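Local coordinates for protein cephalosporin acylase (Bacillus halodurans, PDB 2NLZ) that probably cleaves amide bonds as an N-terminal nucleophile acylase of the gamma-glutamyltranspeptidase family, named for cephalosporins although its true substrate is not established, at residues D[358-362]-D[372-376]; D[225-229]-D[241-245]; D[166-171]-D[181-185]; D[312-316]-D[406-410]; D[281-286]-D[337-341]. The protein carries 1 engineered substitution. All blocks are in the same frame, centred on the assembly; numbering follows the deposited sequence.

Contact 1 lies at the heart of the chain, a hairpin about 5 Å from its centre, whereas the other four lie 20 to 27 Å out. Along the chain, contact 3 comes first, then contact 2; contacts 5 and 4 interleave, because 312-316 falls between the two segments of contact 5, and both segments of contact 1 come before 406-410. Contacts 2 and 5 sit on opposite sides of the chain's centre, about 47 Å apart between centres. Helix 294-314 carries 312-316 at its C-terminal end and packs against both segments of contact 5. The hairpin thus belongs to the central strands of an Ntn-type fold, and the other contacts tie together peripheral helices and loops around them.

Contact 1. Residues D[358-362]-D[372-376]; sequences TVYLA and SFIQS
Val-359 to Leu-361 pair with Phe-373 to Gln-375 as antiparallel strands whose short axes approach to 4.9 Å at 164°. They form a beta hairpin in the core of the alpha-beta-beta-alpha sandwich expected of an Ntn hydrolase. Val-359 N donates to Gln-375 O at 3.0 Å, and Val-359 O receives Gln-375 N at 3.2 Å in return; further along, Phe-373 N gives to Leu-361 O at 3.1 Å.

The hydrogen-bonded pairs Val-359/Gln-375 and Leu-361/Phe-373 turn their side chains to the face packed on helix 47-61. There Val-359 and Gln-375 lie side by side, CG2 against CG at 3.7 Å, and Leu-361 sets its CD2 3.7 Å from Phe-373 CB. Branched and aromatic residues suit this buried layer, while the polar end of Gln-375 is satisfied by Trp-126 NE1 and Asn-66 OD1.

The other face carries Tyr-360 and Ile-374, a non-hydrogen-bonded pair, and looks toward Pro-435 of strand 431-438 and Ile-421. With CG anti to the backbone nitrogen (chi1 -180°), the Tyr-360 ring crosses Ile-374 at about a right angle and offers its edge, CD1 lying 3.9 Å from Ile-374 CB. Ile-374 also reaches diagonally across to the other strand, where its CG1 packs against Thr-358 CG2. Tyr-360 OH appears to donate to Ser-372 OG, although the position of that hydroxyl is less certain. At the open end of the ladder a weak hydrogen bond, 3.2 Å long, joins Thr-358 OG1 and Ser-376 OG.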
# COMPACT_ATOMS: atom_id res chain seq x y z
N THR D 358 14.85 12.18 -24.93
CA THR D 358 15.26 13.45 -24.33
C THR D 358 16.10 13.20 -23.07
O THR D 358 15.87 12.24 -22.35
CB THR D 358 14.02 14.31 -23.98
OG1 THR D 358 13.16 14.42 -25.12
CG2 THR D 358 14.43 15.70 -23.53
N VAL D 359 17.09 14.04 -22.83
CA VAL D 359 17.83 13.99 -21.57
C VAL D 359 17.74 15.31 -20.83
O VAL D 359 17.99 16.37 -21.40
CB VAL D 359 19.33 13.54 -21.74
CG1 VAL D 359 19.41 12.07 -22.10
CG2 VAL D 359 20.05 14.37 -22.79
N TYR D 360 17.34 15.25 -19.56
CA TYR D 360 17.35 16.45 -18.73
C TYR D 360 18.45 16.36 -17.67
O TYR D 360 18.87 15.27 -17.27
CB TYR D 360 15.98 16.77 -18.10
CG TYR D 360 16.05 18.01 -17.25
CD1 TYR D 360 16.17 19.26 -17.84
CD2 TYR D 360 16.07 17.94 -15.86
CE1 TYR D 360 16.29 20.41 -17.07
CE2 TYR D 360 16.19 19.08 -15.08
CZ TYR D 360 16.30 20.31 -15.70
OH TYR D 360 16.42 21.46 -14.96
N LEU D 361 18.90 17.53 -17.23
CA LEU D 361 20.15 17.67 -16.52
C LEU D 361 20.03 18.95 -15.70
O LEU D 361 19.47 19.95 -16.18
CB LEU D 361 21.25 17.78 -17.57
CG LEU D 361 22.71 18.15 -17.44
CD1 LEU D 361 23.25 18.02 -18.84
CD2 LEU D 361 22.93 19.56 -16.92
N ALA D 362 20.55 18.94 -14.47
CA ALA D 362 20.60 20.16 -13.68
C ALA D 362 21.89 20.24 -12.91
O ALA D 362 22.33 19.25 -12.31
CB ALA D 362 19.42 20.25 -12.74
N SER D 372 19.70 24.83 -15.95
CA SER D 372 18.71 23.88 -16.45
C SER D 372 19.06 23.59 -17.91
O SER D 372 18.97 24.48 -18.75
CB SER D 372 17.33 24.53 -16.37
OG SER D 372 16.29 23.62 -16.67
N PHE D 373 19.47 22.36 -18.20
CA PHE D 373 19.89 21.99 -19.55
C PHE D 373 19.13 20.79 -20.03
O PHE D 373 18.94 19.84 -19.29
CB PHE D 373 21.39 21.64 -19.59
CG PHE D 373 21.94 21.52 -20.98
CD1 PHE D 373 22.50 22.62 -21.62
CD2 PHE D 373 21.91 20.30 -21.66
CE1 PHE D 373 23.01 22.51 -22.92
CE2 PHE D 373 22.41 20.18 -22.96
CZ PHE D 373 22.97 21.28 -23.58
N ILE D 374 18.75 20.82 -21.30
CA ILE D 374 18.01 19.72 -21.89
C ILE D 374 18.34 19.58 -23.39
O ILE D 374 18.47 20.58 -24.09
CB ILE D 374 16.51 19.93 -21.62
CG1 ILE D 374 15.67 18.73 -22.02
CG2 ILE D 374 16.03 21.20 -22.26
CD1 ILE D 374 14.34 18.68 -21.31
N GLN D 375 18.53 18.35 -23.86
CA GLN D 375 18.73 18.11 -25.31
C GLN D 375 18.08 16.82 -25.78
O GLN D 375 17.93 15.89 -25.00
CB GLN D 375 20.22 18.15 -25.71
CG GLN D 375 21.07 17.01 -25.20
CD GLN D 375 22.53 17.16 -25.50
OE1 GLN D 375 23.05 18.27 -25.58
NE2 GLN D 375 23.21 16.04 -25.66
N SER D 376 17.70 16.77 -27.06
CA SER D 376 16.99 15.62 -27.61
C SER D 376 17.14 15.44 -29.12
O SER D 376 17.35 16.40 -29.86
CB SER D 376 15.51 15.69 -27.23
OG SER D 376 14.72 14.73 -27.91

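Contact 2. Residues D[225-229]-D[241-245]; sequences ADQIH and KEDLA
Lys-241 lays its aliphatic chain across the imidazole of His-229. Its CG sits over one face, 4.0 Å from the ring centroid and 29° off the normal, a CH-pi contact in which the methylenes of the long side chain supply the apolar surface. The two side chains cross obliquely. CG of His-229 is anti to its backbone nitrogen (chi1 169°), which puts the ring against the lysine chain. From there Lys-241 runs on, extended beyond CG, until CE comes to 3.7 Å from His-229 CD2 and 3.3 Å from Asp-226 OD2. The charged ends stop short of a salt bridge, with Lys-241 NZ 4.2 Å from Asp-226 OD2, so the attraction is probably loose.

The two helices, 223-234 and 241-245, form a helix-loop-helix unit at the periphery of the chain, their short segments at 138°. Just before the second helix, Thr-240 OG1 accepts a hydrogen bond from the backbone N of Asp-243, whose OD1 in turn accepts from Met-93 N. Deeper in, Leu-244 carries the buried apolar contact: CD1 meets Ile-228 CG2 at 3.9 Å and touches Ala-225 CB at 4.1 Å, where the small alanine leaves room for the leucine branch.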
# COMPACT_ATOMS: atom_id res chain seq x y z
N ALA D 225 30.85 19.09 -41.04
CA ALA D 225 29.81 19.69 -41.88
C ALA D 225 29.82 19.12 -43.29
O ALA D 225 28.76 18.85 -43.85
CB ALA D 225 29.98 21.19 -41.93
N ASP D 226 31.02 18.93 -43.85
CA ASP D 226 31.20 18.35 -45.18
C ASP D 226 30.78 16.88 -45.24
O ASP D 226 30.17 16.45 -46.22
CB ASP D 226 32.64 18.50 -45.66
CG ASP D 226 33.03 19.93 -45.94
OD1 ASP D 226 34.23 20.22 -45.96
OD2 ASP D 226 32.13 20.78 -46.15
N GLN D 227 31.10 16.13 -44.19
CA GLN D 227 30.72 14.71 -44.10
C GLN D 227 29.22 14.54 -43.95
O GLN D 227 28.64 13.59 -44.48
CB GLN D 227 31.41 14.04 -42.93
CG GLN D 227 32.87 13.75 -43.16
CD GLN D 227 33.45 12.86 -42.10
OE1 GLN D 227 34.45 13.20 -41.47
NE2 GLN D 227 32.83 11.70 -41.88
N ILE D 228 28.60 15.46 -43.21
CA ILE D 228 27.16 15.47 -43.00
C ILE D 228 26.46 15.82 -44.31
O ILE D 228 25.53 15.13 -44.71
CB ILE D 228 26.75 16.48 -41.90
CG1 ILE D 228 27.22 16.01 -40.53
CG2 ILE D 228 25.25 16.66 -41.85
CD1 ILE D 228 27.22 17.10 -39.49
N HIS D 229 26.94 16.86 -44.98
CA HIS D 229 26.37 17.31 -46.25
C HIS D 229 26.43 16.23 -47.33
O HIS D 229 25.47 16.04 -48.08
CB HIS D 229 27.05 18.59 -46.74
CG HIS D 229 26.71 18.98 -48.15
ND1 HIS D 229 25.56 19.65 -48.48
CD2 HIS D 229 27.38 18.79 -49.31
CE1 HIS D 229 25.52 19.85 -49.78
NE2 HIS D 229 26.62 19.33 -50.31
N LYS D 241 25.46 21.96 -46.49
CA LYS D 241 26.56 22.66 -45.84
C LYS D 241 26.09 24.01 -45.34
O LYS D 241 26.33 24.36 -44.18
CB LYS D 241 27.69 22.93 -46.83
CG LYS D 241 28.67 21.81 -47.07
CD LYS D 241 29.66 22.24 -48.15
CE LYS D 241 30.26 21.05 -48.87
NZ LYS D 241 30.98 21.47 -50.11
N GLU D 242 25.43 24.75 -46.23
CA GLU D 242 25.05 26.14 -45.98
C GLU D 242 23.97 26.29 -44.92
O GLU D 242 23.88 27.33 -44.27
CB GLU D 242 24.62 26.81 -47.29
CG GLU D 242 25.77 27.09 -48.24
CD GLU D 242 25.44 26.73 -49.68
OE1 GLU D 242 24.73 27.51 -50.35
OE2 GLU D 242 25.88 25.65 -50.13
N ASP D 243 23.16 25.24 -44.75
CA ASP D 243 22.17 25.19 -43.67
C ASP D 243 22.88 25.16 -42.32
O ASP D 243 22.53 25.90 -41.41
CB ASP D 243 21.28 23.97 -43.82
CG ASP D 243 20.17 24.18 -44.83
OD1 ASP D 243 19.58 25.28 -44.84
OD2 ASP D 243 19.88 23.24 -45.60
N LEU D 244 23.88 24.30 -42.23
CA LEU D 244 24.71 24.18 -41.03
C LEU D 244 25.56 25.44 -40.82
O LEU D 244 25.66 25.95 -39.71
CB LEU D 244 25.61 22.94 -41.11
CG LEU D 244 24.96 21.57 -41.30
CD1 LEU D 244 25.97 20.49 -41.66
CD2 LEU D 244 24.15 21.17 -40.06
N ALA D 245 26.14 25.93 -41.91
CA ALA D 245 27.08 27.06 -41.88
C ALA D 245 26.55 28.32 -41.22
O ALA D 245 27.28 28.98 -40.47
CB ALA D 245 27.58 27.38 -43.28

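Contact 3. Residues D[166-171]-D[181-185]; sequences AYDRVK and PWFDT. Engineered in segment 166-171: Val-170 (natural residue Phe).
Aromatic packing comes first: Tyr-167 and Phe-183 cross at about a right angle, Tyr-167 CE2 lying near the plane of the Phe-183 ring at its edge, 3.8 Å from CE1. Phe-183 reaches between the helices because its CG lies beside the backbone nitrogen (chi1 -69°), which carries the ring out toward 166-171. Trp-182, the residue just before it, turns its six-membered ring to Ala-166 and Tyr-167, its CZ3 meeting the edge of the tyrosine ring at 4.4 Å from CD2. Alanine suits this place because its small CB can sit beside the indole, 4.4 Å from CZ2. Trp-182 also meets Trp-174 and Phe-381 edge-to-face, extending the aromatic cluster.

An aliphatic side chain packs on the same phenyl ring. Val-170, an engineered residue that is Phe in the natural sequence, sets CG1 3.8 Å from Phe-183 CZ, while its carbonyl oxygen lies at the edge of the ring.

A charged group supplies the third kind. In the conformer of Lys-171 described here, one of two, NZ stands 4.8 Å from the Phe-183 centroid and 20° off its normal, a cation-pi contact that is therefore somewhat doubtful. Trp-182 CE3 lies over the opposite face of that ring.

The helices, 157-173 and 180-186, form an antiparallel helical hairpin at 150°, with segment axes 12.3 Å apart. That wide spacing is bridged by large rings, and no hydrogen bond crosses it, so the pair probably relies on apolar burial and close packing of the rings, with at most a modest electrostatic term from the lysine.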
# COMPACT_ATOMS: atom_id res chain seq x y z
N ALA D 166 14.23 -0.32 -29.84
CA ALA D 166 14.61 0.43 -31.03
C ALA D 166 15.18 -0.47 -32.10
O ALA D 166 14.99 -0.20 -33.28
CB ALA D 166 15.59 1.53 -30.68
N TYR D 167 15.88 -1.53 -31.70
CA TYR D 167 16.39 -2.50 -32.66
C TYR D 167 15.26 -3.37 -33.25
O TYR D 167 15.12 -3.44 -34.48
CB TYR D 167 17.48 -3.39 -32.05
CG TYR D 167 18.04 -4.41 -33.02
CD1 TYR D 167 17.67 -5.75 -32.96
CD2 TYR D 167 18.92 -4.02 -34.03
CE1 TYR D 167 18.17 -6.69 -33.87
CE2 TYR D 167 19.43 -4.95 -34.94
CZ TYR D 167 19.05 -6.28 -34.85
OH TYR D 167 19.55 -7.19 -35.75
N ASP D 168 14.47 -4.00 -32.38
CA ASP D 168 13.43 -4.97 -32.77
C ASP D 168 12.36 -4.40 -33.69
O ASP D 168 11.91 -5.06 -34.63
CB ASP D 168 12.76 -5.60 -31.54
CG ASP D 168 13.62 -6.66 -30.87
OD1 ASP D 168 14.56 -7.19 -31.51
OD2 ASP D 168 13.35 -6.98 -29.70
N ARG D 169 11.93 -3.17 -33.40
CA ARG D 169 10.93 -2.50 -34.21
C ARG D 169 11.51 -2.09 -35.56
O ARG D 169 10.83 -2.10 -36.60
CB ARG D 169 10.38 -1.27 -33.47
CG ARG D 169 9.58 -0.32 -34.37
CD ARG D 169 8.33 0.22 -33.68
NE ARG D 169 8.48 1.62 -33.30
CZ ARG D 169 8.28 2.64 -34.12
NH1 ARG D 169 7.93 2.44 -35.38
NH2 ARG D 169 8.43 3.88 -33.67
N VAL D 170 12.79 -1.77 -35.54
CA VAL D 170 13.43 -1.05 -36.63
C VAL D 170 14.24 -1.95 -37.59
O VAL D 170 14.53 -1.54 -38.72
CB VAL D 170 14.26 0.12 -36.02
CG1 VAL D 170 15.57 0.31 -36.74
CG2 VAL D 170 13.42 1.42 -35.84
N LYS D 171 14.61 -3.15 -37.14
CA LYS D 171 15.29 -4.13 -38.01
C LYS D 171 14.40 -4.47 -39.21
O LYS D 171 14.90 -4.74 -40.31
CB LYS D 171 15.66 -5.40 -37.22
CG LYS D 171 16.16 -6.60 -38.06
CD LYS D 171 17.65 -6.52 -38.41
CE LYS D 171 17.92 -6.29 -39.89
NZ LYS D 171 19.37 -6.12 -40.16
N PRO D 181 24.38 2.86 -41.36
CA PRO D 181 25.34 3.30 -40.36
C PRO D 181 24.81 3.27 -38.93
O PRO D 181 25.59 3.13 -37.99
CB PRO D 181 25.66 4.73 -40.78
CG PRO D 181 25.33 4.78 -42.22
CD PRO D 181 24.11 3.93 -42.33
N TRP D 182 23.49 3.39 -38.77
CA TRP D 182 22.84 3.23 -37.47
C TRP D 182 23.05 1.82 -36.92
O TRP D 182 23.37 1.65 -35.74
CB TRP D 182 21.34 3.53 -37.56
CG TRP D 182 20.66 3.57 -36.22
CD1 TRP D 182 20.39 4.69 -35.48
CD2 TRP D 182 20.16 2.46 -35.45
NE1 TRP D 182 19.76 4.35 -34.31
CE2 TRP D 182 19.61 2.99 -34.27
CE3 TRP D 182 20.13 1.07 -35.66
CZ2 TRP D 182 19.03 2.17 -33.29
CZ3 TRP D 182 19.56 0.27 -34.69
CH2 TRP D 182 19.02 0.82 -33.52
N PHE D 183 22.84 0.82 -37.77
CA PHE D 183 23.09 -0.56 -37.38
C PHE D 183 24.57 -0.82 -37.14
O PHE D 183 24.93 -1.61 -36.28
CB PHE D 183 22.54 -1.53 -38.43
CG PHE D 183 21.04 -1.57 -38.50
CD1 PHE D 183 20.31 -2.33 -37.60
CD2 PHE D 183 20.36 -0.85 -39.48
CE1 PHE D 183 18.92 -2.36 -37.66
CE2 PHE D 183 18.98 -0.88 -39.55
CZ PHE D 183 18.26 -1.64 -38.64
N ASP D 184 25.44 -0.15 -37.90
CA ASP D 184 26.88 -0.33 -37.73
C ASP D 184 27.37 0.29 -36.41
O ASP D 184 28.24 -0.28 -35.74
CB ASP D 184 27.65 0.27 -38.91
CG ASP D 184 27.43 -0.50 -40.20
OD1 ASP D 184 27.02 -1.68 -40.14
OD2 ASP D 184 27.68 0.09 -41.27
N THR D 185 26.78 1.43 -36.05
CA THR D 185 27.13 2.18 -34.85
C THR D 185 26.47 1.66 -33.57
O THR D 185 27.14 1.46 -32.56
CB THR D 185 26.76 3.66 -35.02
OG1 THR D 185 27.39 4.18 -36.19
CG2 THR D 185 27.16 4.49 -33.80

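Contact 4. Residues D[312-316]-D[406-410]; sequences MKYVT and NHDNA
Asn-409 OD1 accepts two hydrogen bonds: one from Thr-316 OG1, at 2.8 Å, in the carbonyl plane and on a lone pair, and a second from Tyr-418 N. Asn-409 belongs to a type I beta turn, His-407 to Ala-410, which is set against the C-terminal end of helix 294-314 in this Ntn-type fold. Because the amide nitrogen ND2 also binds Thr-417 OG1, both ends of the carboxamide are held and its rotation is fixed, a role well suited to asparagine.

The threonine meets the turn by both its branches. Its hydroxyl is anti to the backbone nitrogen (chi1 179°), which brings it to Asn-409, while the methyl CG2 packs 3.9 Å from Asp-408 CB. The carbonyl of Asp-408 has its own donor in Lys-415 NZ, which also binds Ala-410 O and so braces the turn.

Asp-408 lies side by side with Tyr-314, their carboxylate and ring planes 32° apart and OD2 3.9 Å from CD1. Lys-313 CG lies over the centre of that tyrosine ring.

His-407 supplies the other hydrogen bond across the contact, to the last turn of the helix, where main-chain carbonyls lack their usual helical partners. NE2 donates to Met-312 O at 3.0 Å, bent to 132° at the hydrogen, with the oxygen close to the imidazole plane.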
# COMPACT_ATOMS: atom_id res chain seq x y z
N MET D 312 -0.51 24.43 -28.70
CA MET D 312 -0.42 23.65 -29.94
C MET D 312 -0.92 24.42 -31.15
O MET D 312 -0.48 24.18 -32.27
CB MET D 312 -1.16 22.32 -29.80
CG MET D 312 -0.25 21.14 -29.49
SD MET D 312 -1.16 19.90 -28.57
CE MET D 312 -0.58 18.38 -29.34
N LYS D 313 -1.85 25.35 -30.90
CA LYS D 313 -2.41 26.18 -31.95
C LYS D 313 -1.45 27.30 -32.33
O LYS D 313 -1.21 27.55 -33.52
CB LYS D 313 -3.77 26.74 -31.51
CG LYS D 313 -4.45 27.72 -32.48
CD LYS D 313 -5.22 27.01 -33.60
CE LYS D 313 -5.81 28.00 -34.61
NZ LYS D 313 -6.80 28.96 -34.01
N TYR D 314 -0.88 27.96 -31.33
CA TYR D 314 -0.20 29.23 -31.55
C TYR D 314 1.33 29.22 -31.52
O TYR D 314 1.96 30.03 -32.20
CB TYR D 314 -0.74 30.31 -30.60
CG TYR D 314 -2.24 30.52 -30.69
CD1 TYR D 314 -2.82 31.07 -31.84
CD2 TYR D 314 -3.08 30.19 -29.63
CE1 TYR D 314 -4.20 31.27 -31.93
CE2 TYR D 314 -4.46 30.38 -29.71
CZ TYR D 314 -5.01 30.92 -30.86
OH TYR D 314 -6.37 31.10 -30.92
N VAL D 315 1.92 28.32 -30.73
CA VAL D 315 3.38 28.34 -30.50
C VAL D 315 4.19 27.75 -31.66
O VAL D 315 4.00 26.60 -32.04
CB VAL D 315 3.79 27.71 -29.15
CG1 VAL D 315 5.30 27.55 -29.05
CG2 VAL D 315 3.28 28.56 -27.99
N THR D 316 5.06 28.60 -32.20
CA THR D 316 5.99 28.26 -33.26
C THR D 316 7.09 29.34 -33.31
O THR D 316 7.16 30.19 -32.41
CB THR D 316 5.28 28.17 -34.62
OG1 THR D 316 6.23 27.86 -35.64
CG2 THR D 316 4.60 29.50 -34.96
N ASN D 406 -2.46 26.67 -43.22
CA ASN D 406 -3.14 27.66 -42.38
C ASN D 406 -2.76 27.58 -40.90
O ASN D 406 -3.16 28.44 -40.11
CB ASN D 406 -4.66 27.55 -42.56
CG ASN D 406 -5.11 27.92 -43.96
OD1 ASN D 406 -5.96 27.25 -44.54
ND2 ASN D 406 -4.54 28.97 -44.52
N HIS D 407 -2.00 26.56 -40.53
CA HIS D 407 -1.49 26.43 -39.16
C HIS D 407 -0.24 27.28 -39.02
O HIS D 407 0.56 27.33 -39.94
CB HIS D 407 -1.17 24.97 -38.82
CG HIS D 407 -1.05 24.71 -37.35
ND1 HIS D 407 -2.01 24.03 -36.64
CD2 HIS D 407 -0.09 25.04 -36.46
CE1 HIS D 407 -1.65 23.95 -35.37
NE2 HIS D 407 -0.48 24.56 -35.24
N ASP D 408 -0.09 27.92 -37.87
CA ASP D 408 1.06 28.79 -37.62
C ASP D 408 2.41 28.06 -37.63
O ASP D 408 3.43 28.63 -38.03
CB ASP D 408 0.89 29.52 -36.29
CG ASP D 408 -0.35 30.41 -36.26
OD1 ASP D 408 -0.80 30.90 -37.32
OD2 ASP D 408 -0.87 30.64 -35.15
N ASN D 409 2.42 26.79 -37.20
CA ASN D 409 3.62 25.95 -37.24
C ASN D 409 3.74 25.15 -38.55
O ASN D 409 4.18 23.99 -38.56
CB ASN D 409 3.66 25.02 -36.02
CG ASN D 409 5.01 24.37 -35.82
OD1 ASN D 409 5.99 25.05 -35.53
ND2 ASN D 409 5.06 23.05 -35.99
N ALA D 410 3.34 25.77 -39.65
CA ALA D 410 3.47 25.16 -40.97
C ALA D 410 4.93 25.09 -41.39
O ALA D 410 5.72 25.98 -41.05
CB ALA D 410 2.67 25.94 -41.99

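Contact 5. Residues D[281-286]-D[337-341]; sequences NIVKGF and RRKEI
Arg-338 and Phe-286 run antiparallel past one another, the arginine's methylenes passing over the phenyl face. CD stands 4.2 Å from the ring centroid, 20° off its normal, in a CH-pi contact, and the ring and guanidinium planes are 80° apart, so the aliphatic part, and not the flat head, lies on the ring. The chain then bends at chi3 (26°), carrying the head back to the first segment. There NE donates to Ile-282 O at 2.9 Å, in the carbonyl plane and on a lone pair, though the oxygen is tilted from the guanidinium plane. Gly-285 CA lies 3.8 Å above one face of the guanidinium; having no side chain, the glycine leaves the room that the arginine takes up.

These contacts join the C-terminal parts of helices 274-283 and 331-338, which both rest on helix 294-314. In the first segment a type I beta turn, Val-283 to Phe-286, follows and brings the phenyl against the arginine.

Ile-282 packs on both arginines and on Ile-341: its CG2 meets Arg-338 CB at 3.8 Å and also Ile-341 CD1 at 3.8 Å, and Ile-282 CD1 lies 3.9 Å from Arg-337 CB. Ile-341 CD1 also reaches the edge of the Phe-286 ring, 3.8 Å from CE2 and in its plane. Arg-337 turns its head elsewhere, to Asp-310 and Glu-349 O.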
# COMPACT_ATOMS: atom_id res chain seq x y z
N ASN D 281 -1.09 29.89 -14.93
CA ASN D 281 -1.78 31.17 -14.88
C ASN D 281 -3.30 31.02 -14.78
O ASN D 281 -3.97 31.80 -14.10
CB ASN D 281 -1.40 32.01 -16.10
CG ASN D 281 -1.21 33.46 -15.76
OD1 ASN D 281 -0.77 33.81 -14.66
ND2 ASN D 281 -1.51 34.33 -16.73
N ILE D 282 -3.83 30.01 -15.46
CA ILE D 282 -5.23 29.63 -15.31
C ILE D 282 -5.49 29.10 -13.90
O ILE D 282 -6.40 29.54 -13.21
CB ILE D 282 -5.63 28.57 -16.37
CG1 ILE D 282 -5.54 29.14 -17.78
CG2 ILE D 282 -7.03 28.09 -16.13
CD1 ILE D 282 -5.49 28.10 -18.89
N VAL D 283 -4.65 28.17 -13.45
CA VAL D 283 -4.86 27.50 -12.17
C VAL D 283 -4.62 28.42 -10.96
O VAL D 283 -5.15 28.20 -9.87
CB VAL D 283 -4.04 26.17 -12.10
CG1 VAL D 283 -2.76 26.33 -11.26
CG2 VAL D 283 -4.89 25.06 -11.56
N LYS D 284 -3.83 29.48 -11.18
CA LYS D 284 -3.50 30.53 -10.21
C LYS D 284 -4.71 31.14 -9.48
O LYS D 284 -4.60 31.53 -8.33
CB LYS D 284 -2.81 31.66 -10.97
CG LYS D 284 -1.93 32.57 -10.19
CD LYS D 284 -0.93 33.19 -11.17
CE LYS D 284 -1.26 34.63 -11.55
NZ LYS D 284 -0.44 35.60 -10.77
N GLY D 285 -5.84 31.23 -10.18
CA GLY D 285 -7.05 31.84 -9.63
C GLY D 285 -7.82 30.99 -8.64
O GLY D 285 -8.71 31.49 -7.95
N PHE D 286 -7.51 29.70 -8.58
CA PHE D 286 -8.07 28.82 -7.56
C PHE D 286 -7.11 28.70 -6.38
O PHE D 286 -5.89 28.80 -6.53
CB PHE D 286 -8.29 27.42 -8.12
CG PHE D 286 -9.13 27.37 -9.36
CD1 PHE D 286 -10.45 27.85 -9.36
CD2 PHE D 286 -8.63 26.80 -10.53
CE1 PHE D 286 -11.24 27.78 -10.50
CE2 PHE D 286 -9.42 26.72 -11.68
CZ PHE D 286 -10.73 27.21 -11.67
N ARG D 337 -10.22 31.77 -19.88
CA ARG D 337 -10.12 30.32 -20.01
C ARG D 337 -10.63 29.61 -18.74
O ARG D 337 -11.27 28.57 -18.82
CB ARG D 337 -8.67 29.92 -20.26
CG ARG D 337 -8.03 30.54 -21.49
CD ARG D 337 -7.78 29.51 -22.57
NE ARG D 337 -9.02 29.06 -23.20
CZ ARG D 337 -9.11 28.05 -24.05
NH1 ARG D 337 -8.02 27.37 -24.40
NH2 ARG D 337 -10.28 27.70 -24.56
N ARG D 338 -10.33 30.20 -17.58
CA ARG D 338 -10.70 29.66 -16.27
C ARG D 338 -12.22 29.65 -16.04
O ARG D 338 -12.73 28.89 -15.21
CB ARG D 338 -9.94 30.40 -15.15
CG ARG D 338 -10.64 30.53 -13.81
CD ARG D 338 -9.65 30.87 -12.70
NE ARG D 338 -8.46 31.58 -13.16
CZ ARG D 338 -8.32 32.90 -13.17
NH1 ARG D 338 -7.20 33.45 -13.60
NH2 ARG D 338 -9.32 33.67 -12.76
N LYS D 339 -12.93 30.48 -16.79
CA LYS D 339 -14.39 30.47 -16.79
C LYS D 339 -14.94 29.25 -17.51
O LYS D 339 -16.08 28.84 -17.27
CB LYS D 339 -14.96 31.75 -17.42
CG LYS D 339 -15.03 32.94 -16.48
CD LYS D 339 -16.04 33.99 -16.96
CE LYS D 339 -15.64 34.58 -18.31
NZ LYS D 339 -16.76 35.36 -18.90
N GLU D 340 -14.13 28.65 -18.38
CA GLU D 340 -14.56 27.44 -19.08
C GLU D 340 -14.40 26.18 -18.24
O GLU D 340 -14.93 25.12 -18.60
CB GLU D 340 -13.87 27.29 -20.44
CG GLU D 340 -14.28 28.35 -21.45
CD GLU D 340 -14.33 27.82 -22.86
OE1 GLU D 340 -14.00 28.58 -23.79
OE2 GLU D 340 -14.70 26.63 -23.04
N ILE D 341 -13.66 26.29 -17.13
CA ILE D 341 -13.53 25.17 -16.20
C ILE D 341 -14.79 25.07 -15.35
O ILE D 341 -15.10 25.98 -14.57
CB ILE D 341 -12.29 25.32 -15.28
CG1 ILE D 341 -11.01 25.38 -16.12
CG2 ILE D 341 -12.21 24.16 -14.29
CD1 ILE D 341 -9.75 25.57 -15.32